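Local coordinates for protein carbohydrate deacetylase Agd3 (Neosartorya fumigata, PDB 6NWZ) that removes acetyl groups from the exopolysaccharide galactosaminogalactan, a de-N-acetylation required for biofilm formation by Aspergillus fumigatus, at residues D442-W447 / A484-N489. Residues are numbered along the deposited sequence; the frame is centred on the assembly and turned at random.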
# COMPACT_ATOMS: atom_id res chain seq x y z
N ASP A 442 20.63 -22.31 1.93
CA ASP A 442 22.03 -21.95 2.12
C ASP A 442 22.27 -20.47 1.83
O ASP A 442 23.14 -19.85 2.44
CB ASP A 442 22.93 -22.80 1.23
CG ASP A 442 22.74 -24.28 1.45
OD1 ASP A 442 22.22 -24.66 2.53
OD2 ASP A 442 23.11 -25.07 0.56
N ALA A 443 21.51 -19.91 0.88
CA ALA A 443 21.64 -18.49 0.58
C ALA A 443 21.08 -17.64 1.71
O ALA A 443 21.72 -16.69 2.17
CB ALA A 443 20.95 -18.18 -0.74
N LEU A 444 19.87 -17.98 2.19
CA LEU A 444 19.26 -17.22 3.28
C LEU A 444 20.12 -17.26 4.54
O LEU A 444 20.16 -16.28 5.29
CB LEU A 444 17.86 -17.76 3.57
CG LEU A 444 16.85 -17.72 2.42
CD1 LEU A 444 15.55 -18.39 2.82
CD2 LEU A 444 16.60 -16.29 1.98
N GLN A 445 20.81 -18.38 4.78
CA GLN A 445 21.74 -18.44 5.90
C GLN A 445 22.95 -17.53 5.67
O GLN A 445 23.45 -16.90 6.61
CB GLN A 445 22.19 -19.88 6.14
CG GLN A 445 23.04 -20.08 7.38
CD GLN A 445 22.25 -19.96 8.67
OE1 GLN A 445 21.29 -20.70 8.89
NE2 GLN A 445 22.64 -19.03 9.53
N ALA A 446 23.43 -17.46 4.42
CA ALA A 446 24.52 -16.54 4.11
C ALA A 446 24.10 -15.10 4.36
O ALA A 446 24.90 -14.29 4.86
CB ALA A 446 24.97 -16.73 2.66
N TRP A 447 22.86 -14.74 4.01
CA TRP A 447 22.34 -13.43 4.38
C TRP A 447 22.36 -13.26 5.89
O TRP A 447 22.85 -12.25 6.41
CB TRP A 447 20.90 -13.24 3.87
CG TRP A 447 20.67 -13.43 2.40
CD1 TRP A 447 21.58 -13.79 1.46
CD2 TRP A 447 19.42 -13.26 1.72
NE1 TRP A 447 20.98 -13.86 0.23
CE2 TRP A 447 19.65 -13.54 0.36
CE3 TRP A 447 18.13 -12.90 2.12
CZ2 TRP A 447 18.64 -13.47 -0.60
CZ3 TRP A 447 17.13 -12.83 1.17
CH2 TRP A 447 17.39 -13.12 -0.17
N ALA A 484 14.35 -20.61 8.04
CA ALA A 484 13.24 -20.03 8.77
C ALA A 484 13.68 -18.75 9.47
O ALA A 484 14.74 -18.71 10.10
CB ALA A 484 12.67 -21.01 9.80
N GLY A 485 12.86 -17.71 9.36
CA GLY A 485 13.04 -16.47 10.10
C GLY A 485 13.24 -15.24 9.25
O GLY A 485 13.10 -14.12 9.77
N MET A 486 13.56 -15.39 7.97
CA MET A 486 13.78 -14.22 7.13
C MET A 486 12.45 -13.57 6.78
O MET A 486 11.50 -14.25 6.39
CB MET A 486 14.53 -14.62 5.85
CG MET A 486 15.19 -13.45 5.13
SD MET A 486 16.66 -12.83 5.98
CE MET A 486 17.70 -14.28 5.96
N GLN A 487 12.39 -12.25 6.92
CA GLN A 487 11.17 -11.49 6.68
C GLN A 487 11.15 -11.00 5.24
O GLN A 487 12.02 -10.23 4.83
CB GLN A 487 11.05 -10.32 7.66
CG GLN A 487 9.75 -9.54 7.54
CD GLN A 487 9.70 -8.34 8.47
OE1 GLN A 487 10.33 -8.32 9.52
NE2 GLN A 487 8.93 -7.32 8.08
N VAL A 488 10.15 -11.43 4.47
CA VAL A 488 9.99 -11.04 3.08
C VAL A 488 8.87 -10.00 3.01
O VAL A 488 7.69 -10.32 3.19
CB VAL A 488 9.68 -12.25 2.18
CG1 VAL A 488 9.49 -11.80 0.74
CG2 VAL A 488 10.79 -13.27 2.28
N ASN A 489 9.25 -8.75 2.76
CA ASN A 489 8.26 -7.69 2.64
C ASN A 489 7.76 -7.60 1.20
O ASN A 489 8.54 -7.75 0.26
CB ASN A 489 8.84 -6.35 3.07
CG ASN A 489 9.45 -6.39 4.45
OD1 ASN A 489 8.75 -6.36 5.46
ND2 ASN A 489 10.78 -6.44 4.51
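Met486 reaches across to Leu444 and Trp447, joining the lead-in to strand 487-492 to helix 441-449 in the mixed beta-sheet and helix framework of the deacetylase domain. Just before it, Gly485 takes a positive phi of 120°, at which a beta carbon would crowd the carbonyl oxygen of Ala484, so glycine suits this turn into the strand. Met486 follows with its backbone N bonded to Thr476 OG1, and its side chain heads for the helix. CG lies anti to the backbone N (chi1 -161°), and bends at the next two torsions bring the terminal methyl round to the helix. The nearest CA atoms, of Leu444 and Met486, are 7.3 Å apart, and the unbranched, flexible thioether suits this buried place because it can bend to bring its methyl against both helix residues. The methyl CE lies 4.2 Å from Leu444 CB and 4.0 Å from Trp447 CB, touching two side chains one helical turn apart. Leu444 CD2 sits 3.6 Å above one face of the Trp447 indole, offset toward its rim, and the ring nitrogen NE1 bonds to Gln395 OE1, so the ring is held by both apolar packing and a polar bond. Farther along, Gln487 and Asn489 turn to helix 594-607, Gln487 NE2 bonding to Ser598 O, and Val488 touches Cys455 of the adjacent parallel strand. No hydrogen bond links the two segments. Across the methionine chain, at about a right angle, runs the Trp447 side chain; CE meets its ring obliquely, while Met486 SD is 4.1 Å from Trp447 CE3.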